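Local coordinates for protein putative L-alanine-DL-glutamate epimerase (Burkholderia xenovorans, PDB 3GO2) that binds magnesium and, as a member of the mandelate racemase/muconate lactonizing enzyme family, probably acts as a racemase or epimerase, at residues A72-L75 with T76-A79; V291-W295 with N296-Q300; E269-G273 with I274-K278; K278-D282 with A283-D287; G45-A48 with V49-L53. All coordinates share one frame; numbering follows the deposited sequence.

Contact 1. Residues A72-L75 with T76-A79; sequences AYCL and TRPA. With MG (magnesium ion), chain C.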
# COMPACT_ATOMS: atom_id res chain seq x y z
N ALA A 72 8.92 -4.21 35.16
CA ALA A 72 7.61 -4.82 35.18
C ALA A 72 7.17 -5.31 33.80
O ALA A 72 6.60 -6.37 33.68
CB ALA A 72 6.56 -3.87 35.78
N TYR A 73 7.45 -4.51 32.78
CA TYR A 73 7.13 -4.88 31.41
C TYR A 73 7.90 -6.14 31.03
O TYR A 73 7.32 -7.07 30.45
CB TYR A 73 7.49 -3.73 30.49
CG TYR A 73 7.14 -4.02 29.04
CD1 TYR A 73 5.83 -4.30 28.67
CD2 TYR A 73 8.11 -4.02 28.06
CE1 TYR A 73 5.50 -4.57 27.32
CE2 TYR A 73 7.79 -4.30 26.72
CZ TYR A 73 6.49 -4.57 26.37
OH TYR A 73 6.20 -4.81 25.06
N CYS A 74 9.18 -6.20 31.41
CA CYS A 74 9.99 -7.40 31.18
C CYS A 74 9.37 -8.62 31.85
O CYS A 74 9.21 -9.67 31.22
CB CYS A 74 11.42 -7.21 31.68
SG CYS A 74 12.45 -6.09 30.73
N LEU A 75 9.00 -8.47 33.13
CA LEU A 75 8.54 -9.60 33.92
C LEU A 75 7.20 -10.15 33.46
O LEU A 75 6.91 -11.32 33.70
CB LEU A 75 8.42 -9.20 35.40
CG LEU A 75 9.71 -8.82 36.09
CD1 LEU A 75 9.41 -8.33 37.53
CD2 LEU A 75 10.72 -10.00 36.06
N THR A 76 6.39 -9.31 32.82
CA THR A 76 5.07 -9.71 32.39
C THR A 76 4.90 -9.64 30.88
O THR A 76 3.77 -9.72 30.39
CB THR A 76 3.99 -8.85 33.05
OG1 THR A 76 4.20 -7.46 32.74
CG2 THR A 76 4.01 -9.06 34.57
N ARG A 77 6.01 -9.52 30.14
CA ARG A 77 5.98 -9.32 28.68
C ARG A 77 5.01 -10.25 27.95
O ARG A 77 4.24 -9.79 27.10
CB ARG A 77 7.39 -9.40 28.08
CG ARG A 77 7.79 -8.29 27.18
CD ARG A 77 9.23 -8.52 26.62
NE ARG A 77 9.70 -7.31 25.96
CZ ARG A 77 10.62 -6.48 26.40
NH1 ARG A 77 11.34 -6.73 27.51
NH2 ARG A 77 10.87 -5.40 25.67
N PRO A 78 5.01 -11.56 28.27
CA PRO A 78 4.14 -12.47 27.50
C PRO A 78 2.65 -12.17 27.60
O PRO A 78 1.93 -12.36 26.62
CB PRO A 78 4.46 -13.84 28.09
CG PRO A 78 5.89 -13.69 28.60
CD PRO A 78 5.95 -12.29 29.14
N ALA A 79 2.20 -11.71 28.76
CA ALA A 79 0.77 -11.47 28.97
C ALA A 79 0.50 -10.00 29.19
O ALA A 79 -0.42 -9.62 29.89
CB ALA A 79 0.27 -12.32 30.15
MG MG C . 0.89 -11.47 24.66
O HOH W 1 8.24 -6.10 23.68
O HOH W 2 -0.45 -10.18 22.96
O HOH W 3 -0.80 -10.56 26.04

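Contact 2. Residues V291-W295 with N296-Q300; sequences VDTIW and NGVWQ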
# COMPACT_ATOMS: atom_id res chain seq x y z
N VAL A 291 -7.65 8.46 26.11
CA VAL A 291 -6.53 7.78 26.77
C VAL A 291 -6.94 7.48 28.20
O VAL A 291 -7.34 8.39 28.92
CB VAL A 291 -5.27 8.63 26.77
CG1 VAL A 291 -4.13 7.90 27.47
CG2 VAL A 291 -4.85 9.01 25.31
N ASP A 292 -6.89 6.23 28.60
CA ASP A 292 -7.19 5.88 30.00
C ASP A 292 -5.87 5.89 30.77
O ASP A 292 -5.07 4.96 30.68
CB ASP A 292 -7.95 4.57 30.12
CG ASP A 292 -8.53 4.38 31.51
OD1 ASP A 292 -9.71 3.98 31.66
OD2 ASP A 292 -7.80 4.72 32.46
N THR A 293 -5.63 6.99 31.48
CA THR A 293 -4.40 7.18 32.22
C THR A 293 -4.43 6.41 33.54
O THR A 293 -3.38 6.15 34.12
CB THR A 293 -4.08 8.67 32.51
OG1 THR A 293 -4.81 9.13 33.64
CG2 THR A 293 -4.35 9.55 31.29
N ILE A 294 -5.62 6.08 34.01
CA ILE A 294 -5.78 5.24 35.20
C ILE A 294 -5.28 3.81 34.90
O ILE A 294 -4.56 3.19 35.69
CB ILE A 294 -7.27 5.23 35.62
CG1 ILE A 294 -7.80 6.64 35.89
CG2 ILE A 294 -7.49 4.30 36.82
CD1 ILE A 294 -6.90 7.52 36.77
N TRP A 295 -5.65 3.30 33.73
CA TRP A 295 -5.17 2.03 33.23
C TRP A 295 -3.68 2.06 32.83
O TRP A 295 -2.91 1.16 33.17
CB TRP A 295 -5.99 1.68 31.99
CG TRP A 295 -7.33 1.09 32.27
CD1 TRP A 295 -8.06 1.21 33.42
CD2 TRP A 295 -8.08 0.26 31.40
NE1 TRP A 295 -9.23 0.49 33.31
CE2 TRP A 295 -9.26 -0.10 32.07
CE3 TRP A 295 -7.87 -0.22 30.09
CZ2 TRP A 295 -10.23 -0.94 31.50
CZ3 TRP A 295 -8.82 -1.06 29.54
CH2 TRP A 295 -9.98 -1.39 30.23
N ASN A 296 -3.28 3.07 32.05
CA ASN A 296 -1.92 3.10 31.46
C ASN A 296 -0.82 3.53 32.41
O ASN A 296 0.35 3.17 32.23
CB ASN A 296 -1.91 3.99 30.22
CG ASN A 296 -2.33 3.26 28.97
OD1 ASN A 296 -1.50 2.63 28.31
ND2 ASN A 296 -3.59 3.40 28.60
N GLY A 297 -1.19 4.32 33.42
CA GLY A 297 -0.24 5.14 34.14
C GLY A 297 -0.11 6.47 33.43
O GLY A 297 -0.08 6.55 32.19
N VAL A 298 -0.03 7.55 34.20
CA VAL A 298 0.09 8.85 33.60
C VAL A 298 1.40 9.07 32.83
O VAL A 298 1.40 9.79 31.83
CB VAL A 298 -0.14 9.97 34.70
CG1 VAL A 298 0.31 11.34 34.22
CG2 VAL A 298 -1.62 9.96 35.11
N TRP A 299 2.51 8.47 33.27
CA TRP A 299 3.78 8.69 32.58
C TRP A 299 3.71 8.05 31.21
O TRP A 299 4.09 8.65 30.21
CB TRP A 299 4.95 8.13 33.38
CG TRP A 299 6.28 8.61 32.91
CD1 TRP A 299 7.20 7.90 32.20
CD2 TRP A 299 6.83 9.91 33.11
NE1 TRP A 299 8.31 8.69 31.97
CE2 TRP A 299 8.09 9.93 32.52
CE3 TRP A 299 6.38 11.05 33.77
CZ2 TRP A 299 8.92 11.07 32.55
CZ3 TRP A 299 7.20 12.15 33.81
CH2 TRP A 299 8.44 12.15 33.20
N GLN A 300 3.18 6.84 31.15
CA GLN A 300 2.98 6.18 29.87
C GLN A 300 1.98 6.96 29.01
O GLN A 300 2.16 7.04 27.79
CB GLN A 300 2.50 4.73 30.07
CG GLN A 300 3.40 3.85 30.94
CD GLN A 300 4.87 3.98 30.63
OE1 GLN A 300 5.27 3.87 29.47
NE2 GLN A 300 5.68 4.29 31.65

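Contact 3. Residues E269-G273 with I274-K278; sequences ETLFG and IREFK. With MG (magnesium ion), chain B; MG (magnesium ion), chain D.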
# COMPACT_ATOMS: atom_id res chain seq x y z
N GLU A 269 -10.24 4.22 24.38
CA GLU A 269 -10.19 4.26 25.84
C GLU A 269 -9.77 2.96 26.49
O GLU A 269 -9.45 2.95 27.68
CB GLU A 269 -11.54 4.71 26.43
CG GLU A 269 -12.61 3.63 26.47
CD GLU A 269 -13.92 4.14 26.99
OE1 GLU A 269 -14.75 3.31 27.35
OE2 GLU A 269 -14.12 5.36 27.07
N THR A 270 -9.77 1.86 25.73
CA THR A 270 -9.45 0.57 26.27
C THR A 270 -8.06 0.09 25.86
O THR A 270 -7.74 -1.09 26.09
CB THR A 270 -10.51 -0.51 25.95
OG1 THR A 270 -10.41 -0.93 24.58
CG2 THR A 270 -11.91 -0.01 26.27
N LEU A 271 -7.27 0.96 25.24
CA LEU A 271 -5.99 0.57 24.67
C LEU A 271 -4.80 0.97 25.55
O LEU A 271 -4.86 1.96 26.31
CB LEU A 271 -5.82 1.20 23.30
CG LEU A 271 -6.88 0.94 22.25
CD1 LEU A 271 -6.49 1.64 20.92
CD2 LEU A 271 -7.12 -0.55 22.07
N PHE A 272 -3.71 0.24 25.38
CA PHE A 272 -2.48 0.39 26.17
C PHE A 272 -1.25 0.67 25.30
O PHE A 272 -0.89 -0.12 24.43
CB PHE A 272 -2.20 -0.89 26.98
CG PHE A 272 -3.25 -1.22 27.97
CD1 PHE A 272 -3.12 -0.85 29.30
CD2 PHE A 272 -4.37 -1.95 27.60
CE1 PHE A 272 -4.10 -1.18 30.22
CE2 PHE A 272 -5.33 -2.27 28.51
CZ PHE A 272 -5.19 -1.89 29.82
N GLY A 273 -0.58 1.78 25.61
CA GLY A 273 0.70 2.14 25.03
C GLY A 273 0.63 2.63 23.61
O GLY A 273 -0.33 2.40 22.90
N ILE A 274 1.70 3.28 23.18
CA ILE A 274 1.78 3.69 21.79
C ILE A 274 1.53 2.50 20.86
O ILE A 274 0.85 2.63 19.84
CB ILE A 274 3.13 4.35 21.49
CG1 ILE A 274 3.23 5.72 22.17
CG2 ILE A 274 3.34 4.43 19.95
CD1 ILE A 274 4.57 6.37 21.97
N ARG A 275 2.06 1.32 21.20
CA ARG A 275 1.91 0.15 20.32
C ARG A 275 0.44 -0.16 19.95
O ARG A 275 0.15 -0.52 18.80
CB ARG A 275 2.52 -1.12 20.92
CG ARG A 275 4.02 -1.17 20.99
CD ARG A 275 4.46 -2.51 21.59
NE ARG A 275 5.92 -2.70 21.63
CZ ARG A 275 6.73 -2.32 22.62
NH1 ARG A 275 6.26 -1.70 23.71
NH2 ARG A 275 8.04 -2.57 22.52
N GLU A 276 -0.49 -0.07 20.91
CA GLU A 276 -1.88 -0.42 20.62
C GLU A 276 -2.62 0.71 19.92
O GLU A 276 -3.55 0.45 19.17
CB GLU A 276 -2.64 -0.86 21.87
CG GLU A 276 -2.18 -2.22 22.39
CD GLU A 276 -3.06 -2.76 23.51
OE1 GLU A 276 -4.09 -2.12 23.83
OE2 GLU A 276 -2.70 -3.83 24.08
N PHE A 277 -2.20 1.96 20.15
CA PHE A 277 -2.84 3.11 19.52
C PHE A 277 -2.42 3.21 18.06
O PHE A 277 -3.20 3.65 17.21
CB PHE A 277 -2.48 4.41 20.24
CG PHE A 277 -3.28 4.69 21.50
CD1 PHE A 277 -4.29 5.66 21.48
CD2 PHE A 277 -3.06 4.01 22.69
CE1 PHE A 277 -5.05 5.95 22.64
CE2 PHE A 277 -3.80 4.30 23.83
CZ PHE A 277 -4.80 5.26 23.79
N LYS A 278 -1.18 2.81 17.78
CA LYS A 278 -0.56 3.04 16.48
C LYS A 278 -1.38 2.54 15.30
O LYS A 278 -1.54 3.29 14.34
CB LYS A 278 0.86 2.47 16.46
CG LYS A 278 1.57 2.54 15.10
CD LYS A 278 3.00 2.03 15.20
CE LYS A 278 3.49 1.44 13.89
NZ LYS A 278 3.44 2.43 12.73
MG MG B . -8.44 -3.30 25.66
MG MG D . -16.69 5.40 26.97
O HOH W 4 -17.16 4.11 28.12
O HOH W 5 -6.59 -3.60 23.97
O HOH W 6 -16.45 4.30 24.86
O HOH W 7 -7.12 -4.94 26.74

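Contact 4. Residues K278-D282 with A283-D287; sequences KPFFD and ANAVD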
# COMPACT_ATOMS: atom_id res chain seq x y z
N LYS A 278 -1.18 2.81 17.78
CA LYS A 278 -0.56 3.04 16.48
C LYS A 278 -1.38 2.54 15.30
O LYS A 278 -1.54 3.29 14.34
CB LYS A 278 0.86 2.47 16.46
CG LYS A 278 1.57 2.54 15.10
CD LYS A 278 3.00 2.03 15.20
CE LYS A 278 3.49 1.44 13.89
NZ LYS A 278 3.44 2.43 12.73
N PRO A 279 -1.90 1.29 15.32
CA PRO A 279 -2.65 0.86 14.14
C PRO A 279 -3.88 1.73 13.82
O PRO A 279 -4.23 1.90 12.65
CB PRO A 279 -3.07 -0.57 14.48
CG PRO A 279 -2.29 -0.96 15.62
CD PRO A 279 -1.71 0.19 16.28
N PHE A 280 -4.50 2.32 14.84
CA PHE A 280 -5.64 3.18 14.65
C PHE A 280 -5.21 4.49 14.01
O PHE A 280 -5.85 4.97 13.07
CB PHE A 280 -6.38 3.40 15.97
CG PHE A 280 -7.01 2.13 16.50
CD1 PHE A 280 -8.28 1.78 16.14
CD2 PHE A 280 -6.30 1.29 17.35
CE1 PHE A 280 -8.85 0.59 16.61
CE2 PHE A 280 -6.84 0.14 17.84
CZ PHE A 280 -8.15 -0.22 17.45
N PHE A 281 -4.12 5.07 14.49
CA PHE A 281 -3.66 6.33 13.91
C PHE A 281 -3.17 6.10 12.47
O PHE A 281 -3.45 6.92 11.57
CB PHE A 281 -2.57 6.96 14.77
CG PHE A 281 -3.01 7.37 16.18
CD1 PHE A 281 -4.31 7.26 16.63
CD2 PHE A 281 -2.07 7.92 17.06
CE1 PHE A 281 -4.66 7.64 17.91
CE2 PHE A 281 -2.42 8.30 18.34
CZ PHE A 281 -3.72 8.17 18.77
N ASP A 282 -2.47 5.00 12.23
CA ASP A 282 -1.98 4.69 10.88
C ASP A 282 -3.14 4.55 9.87
O ASP A 282 -2.98 4.87 8.68
CB ASP A 282 -1.17 3.40 10.90
CG ASP A 282 0.20 3.58 11.56
OD1 ASP A 282 0.61 4.72 11.84
OD2 ASP A 282 0.85 2.55 11.75
N ALA A 283 -4.28 4.09 10.36
CA ALA A 283 -5.47 3.90 9.56
C ALA A 283 -6.39 5.11 9.45
O ALA A 283 -7.40 5.03 8.75
CB ALA A 283 -6.25 2.67 10.08
N ASN A 284 -6.04 6.23 10.08
CA ASN A 284 -6.92 7.41 10.11
C ASN A 284 -8.25 7.07 10.74
O ASN A 284 -9.31 7.55 10.31
CB ASN A 284 -7.19 7.97 8.70
CG ASN A 284 -5.97 8.54 8.08
OD1 ASN A 284 -5.28 9.35 8.68
ND2 ASN A 284 -5.70 8.14 6.83
N ALA A 285 -8.23 6.25 11.79
CA ALA A 285 -9.47 5.73 12.36
C ALA A 285 -10.17 6.72 13.30
O ALA A 285 -11.36 6.52 13.58
CB ALA A 285 -9.21 4.39 13.12
N VAL A 286 -9.48 7.74 13.81
CA VAL A 286 -10.09 8.61 14.84
C VAL A 286 -9.91 10.11 14.63
O VAL A 286 -8.87 10.58 14.15
CB VAL A 286 -9.63 8.27 16.28
CG1 VAL A 286 -9.99 6.81 16.64
CG2 VAL A 286 -8.17 8.54 16.45
N ASP A 287 -10.94 10.87 14.99
CA ASP A 287 -10.77 12.29 15.22
C ASP A 287 -10.09 12.57 16.57
O ASP A 287 -9.20 13.43 16.67
CB ASP A 287 -12.10 13.02 15.17
CG ASP A 287 -12.70 13.03 13.79
OD1 ASP A 287 -12.42 13.98 13.04
OD2 ASP A 287 -13.41 12.07 13.41

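Contact 5. Residues G45-A48 with V49-L53; sequences GVTA and VIEQL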
# COMPACT_ATOMS: atom_id res chain seq x y z
N GLY A 45 -8.99 -9.21 38.38
CA GLY A 45 -7.61 -9.64 38.57
C GLY A 45 -6.57 -8.54 38.77
O GLY A 45 -5.39 -8.84 39.07
N VAL A 46 -6.95 -7.27 38.59
CA VAL A 46 -5.95 -6.18 38.72
C VAL A 46 -5.27 -6.18 40.10
O VAL A 46 -4.06 -6.03 40.21
CB VAL A 46 -6.54 -4.77 38.44
CG1 VAL A 46 -5.45 -3.73 38.52
CG2 VAL A 46 -7.23 -4.76 37.05
N THR A 47 -6.07 -6.36 41.15
CA THR A 47 -5.52 -6.41 42.50
C THR A 47 -4.46 -7.49 42.64
O THR A 47 -3.41 -7.29 43.25
CB THR A 47 -6.62 -6.59 43.57
OG1 THR A 47 -7.63 -5.56 43.44
CG2 THR A 47 -6.01 -6.60 44.98
N ALA A 48 -4.71 -8.66 42.05
CA ALA A 48 -3.75 -9.76 42.15
C ALA A 48 -2.44 -9.45 41.47
O ALA A 48 -1.37 -9.81 41.95
CB ALA A 48 -4.36 -11.04 41.58
N VAL A 49 -2.51 -8.79 40.31
CA VAL A 49 -1.33 -8.31 39.61
C VAL A 49 -0.51 -7.36 40.47
O VAL A 49 0.71 -7.49 40.61
CB VAL A 49 -1.71 -7.61 38.25
CG1 VAL A 49 -0.47 -7.02 37.60
CG2 VAL A 49 -2.43 -8.61 37.32
N ILE A 50 -1.19 -6.36 41.02
CA ILE A 50 -0.53 -5.35 41.85
C ILE A 50 0.14 -5.98 43.06
O ILE A 50 1.27 -5.66 43.40
CB ILE A 50 -1.54 -4.28 42.31
CG1 ILE A 50 -2.00 -3.47 41.11
CG2 ILE A 50 -0.91 -3.35 43.37
CD1 ILE A 50 -3.30 -2.68 41.37
N GLU A 51 -0.55 -6.91 43.69
CA GLU A 51 0.04 -7.58 44.85
C GLU A 51 1.34 -8.30 44.53
O GLU A 51 2.26 -8.28 45.34
CB GLU A 51 -0.98 -8.54 45.50
CG GLU A 51 -2.09 -7.81 46.28
CD GLU A 51 -1.58 -7.07 47.55
OE1 GLU A 51 -0.56 -7.47 48.13
OE2 GLU A 51 -2.21 -6.08 47.98
N GLN A 52 1.42 -8.93 43.36
CA GLN A 52 2.67 -9.61 42.93
C GLN A 52 3.74 -8.61 42.55
O GLN A 52 4.89 -8.70 42.98
CB GLN A 52 2.39 -10.51 41.72
CG GLN A 52 1.65 -11.73 42.09
CD GLN A 52 2.48 -12.60 43.00
OE1 GLN A 52 3.47 -13.17 42.55
NE2 GLN A 52 2.13 -12.66 44.28
N LEU A 53 3.39 -7.64 41.71
CA LEU A 53 4.36 -6.64 41.27
C LEU A 53 4.88 -5.75 42.39
O LEU A 53 6.06 -5.37 42.40
CB LEU A 53 3.77 -5.78 40.14
CG LEU A 53 3.67 -6.52 38.81
CD1 LEU A 53 2.99 -5.64 37.77
CD2 LEU A 53 5.07 -6.94 38.32

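Contact 1. Residues A72-L75 with T76-A79
Arg77 runs back along the end of helix 65-76 and lies against the ring of Tyr73, four residues earlier. Near its root the contact is CH-pi: Arg77 CG stands over one face of the phenol, 4.1 Å from the centroid of the Tyr73 ring and 17° off its normal. Further out the guanidinium turns a face toward the rim of that ring, with Arg77 NH2 3.4 Å from Tyr73 CE2. The two planes are 59° apart, so the groups meet at a slant and do not stack. With its CG anti to the backbone N (chi1 -178°), Tyr73 swings its ring alongside the arginine, whose chain stays extended from CG to NE. A tyrosine suits the place by offering a flat aromatic face to Arg77 CG and a hydroxyl that reaches a shared water. This water, in the guanidinium plane, accepts from Arg77 NE at 3.0 Å and lies 2.8 Å from Tyr73 OH. Cys74 SG meets the edge of the guanidinium, 3.5 Å from Arg77 NH1; the hydrogen bond of Arg77 NH1 goes instead to Gly180 O of the second subunit.

Thr76 puts two donors on one carbonyl: OG1 at 2.8 Å and its backbone N at 3.1 Å grip Ala72 O from opposite faces of its plane. Beyond it, Pro78 O binds a magnesium ion at 2.4 Å together with two waters and with Tyr249 OH and Thr270 O of the second subunit. Within the N-terminal domain, Ala72 and Thr76 pack on Ile88 of helix 82-103, while Tyr73 packs on Tyr249 of the second subunit.

Contact 2. Residues V291-W295 with N296-Q300
Asn296 clasps Asp292 O with two donors. Its backbone N approaches at 2.9 Å and its side-chain ND2 at 3.0 Å, from opposite faces of the carbonyl plane, while the oxygen lies almost exactly in the amide plane of Asn296. An asparagine suits this place because its amide can give one N-H to the chain it follows and still serve other partners: ND2 also donates to Leu271 O, and OD1 accepts from Gly273 N, so a buried polar group is used at both ends. At the next residue, Gly297 N makes a weak bond of 2.9 Å to Thr293 O. Apolar contact is modest: Thr293 and Val298 lie side by side, pointing the same way, with Val298 CG2 3.6 Å from Thr293 OG1.

The stretch is the connection from barrel strand 288-291 into its following helix, made as one short turn of helix, 293-296, set before helix 298-310. Asp292 is the N-cap of the first: its OD2 accepts from Trp295 N at 2.9 Å (N-H...O angle 166°), the donor standing above the carboxylate plane. Gly297 ends that turn and caps the second helix; its positive phi of 87° would press a beta carbon against the preceding carbonyl, which explains a glycine.

In the next shell, Asp292 OD1, which lies 3.6 Å above one face of the Trp295 ring, is hydrogen-bonded to His318 ND1 and Tyr321 OH. Thr293 OG1 is paired with Asn329 OD1, and Asn93 bridges Thr293 O and Val298 N from helix 82-103.

Contact 3. Residues E269-G273 with I274-K278
Glu276 reaches back from the first turn of helix 273-282 to take the backbone N-H of Phe272, with Phe272 N 2.8 Å from Glu276 OE1 and an N-H...O angle of 159°. Its CG is anti to the carbonyl carbon (chi1 -70°), and the extended chain beyond carries the carboxylate back to that N-H; the donor stands above the carboxylate plane. The same OE1 meets the edge of the Phe272 ring, 3.8 Å from CD2, with ring and carboxylate nearly perpendicular.

Leu271 and Phe277 make the apolar part of the contact. The ring of Phe277 offers a face to Leu271 CD1, Leu271 CB lies 3.7 Å from Phe277 CE2, and Gly273 O approaches the ring edge, 3.2 Å from CD2. Gly273 has a positive phi of 75°, which favours glycine, and its carbonyl takes weak bonds from Glu276 N and Phe277 N.

This loop follows barrel strand 265-267 and carries metal ligands. Glu269 OE2 binds one magnesium at 2.6 Å, with Asp219 and Glu245, the acidic trio of the enolase superfamily. Thr270 O binds another at 2.4 Å, and Glu276 OE1 accepts from a water of that ion at 2.9 Å: the carboxylate is thus a second-shell ligand, its charge probably steadying the hydrated metal.

Contact 4. Residues K278-D282 with A283-D287
Phe281 and Val286 make one of two apolar contacts at the end of helix 273-282: Val286 CG2 lies 3.9 Å from Phe281 CE1, the side chains crossing at a slant. The other sets Ala285 CB at the edge of the Phe280 ring, 4.1 Å from CD1. A small side chain suits this CB, which is directed at the last helical turn, close to both the ring edge and Phe280 O. Phe280 further packs on Pro251 and Leu254 of helix 251-259.

Backbone bonds form the turn, a Schellman motif. Ala285 N bonds to Phe280 O at 3.0 Å and Asn284 N to Phe281 O at 3.1 Å, both straight at 164°, while Ala283 N reaches Pro279 O at 3.2 Å. Asn284 takes the chain out of the helix with a positive phi of 59°, a conformation that asparagine tolerates better than most residues. The path then leads from barrel helix to barrel strand 288-291.

Two ion pairs involve Asp282. Lys278 NZ and Asp282 OD2, a turn apart, form a salt bridge of 2.8 Å, the oxygen using its syn lone pair. Asp282 OD1 and Lys278 of the third subunit make a long, weak ion pair.

Neutral hydrogen bonds reach the fourth subunit, where Gln252 NE2 donates to Asn284 OD1 and Phe281 O.

Contact 5. Residues G45-A48 with V49-L53
Gly45 opens helix 46-57 as its N-cap, its carbonyl taking the first helical bond from Val49 N at 3.1 Å. Its phi is 102°, an angle at which a beta carbon would collide with the carbonyl oxygen of the residue before; glycine is therefore the residue that fits. Val49 CG2 comes down beside Gly45's own carbonyl, 3.4 Å from Gly45 O.

Val46 is next, bonded through its O to Ile50 N at 3.0 Å. Its CG1 is anti to the backbone N (chi1 -177°), which lets it meet Ile50 CD1 at 3.7 Å as the two side chains cross one turn apart. Both are branched and apolar, as suits the face that rests on Phe37 of strand 32-37.

Thr47 O accepts from Glu51 N at 2.9 Å, and methyl CG2 of the threonine lies loosely beside Glu51 CG, 4.3 Å away. Their polar ends go elsewhere: Thr47 OG1 is hydrogen-bonded to Glu39, while Glu51, bent at chi2 (-66°), places OE2 on the hydroxyl of Thr10 in strand 5-14.

Ala48 closes the segment, its O receiving Gln52 N at 3.2 Å. The small methyl of Ala48 suits close packing on Gly45 of the second subunit, and Gln52 packs on Pro44 of that same subunit.

The chemistry of this amphipathic helix is thus mixed: Val46 and Ile50 give apolar packing on the N-terminal three-stranded sheet and helix 82-103, Thr47 and Glu51 add hydrogen bonds to Glu39 and to Thr10 of the sheet, and Ala48 and Gln52 meet the second subunit.

How the contacts relate
Contact 3 is the hub. Its centre is about 10 Å from that of contact 2, where Asn296 OD1 lies 3.0 Å from Gly273 N, and about 11 Å from that of contact 4, with which it shares Lys278 and helix 273-282; there Leu271 CD1 and Phe280 CE2 are 3.4 Å apart. Tyr73 OH of contact 1 touches Arg275 NH1 at 3.4 Å, joining the N-terminal domain to the barrel, and Ala72 CB meets Leu53 CD2 of contact 5 at 4.3 Å. A magnesium ion shared between subunits joins contact 1 of one chain to contact 3 of the other. The separate magnesium at Glu269 marks the probable active site.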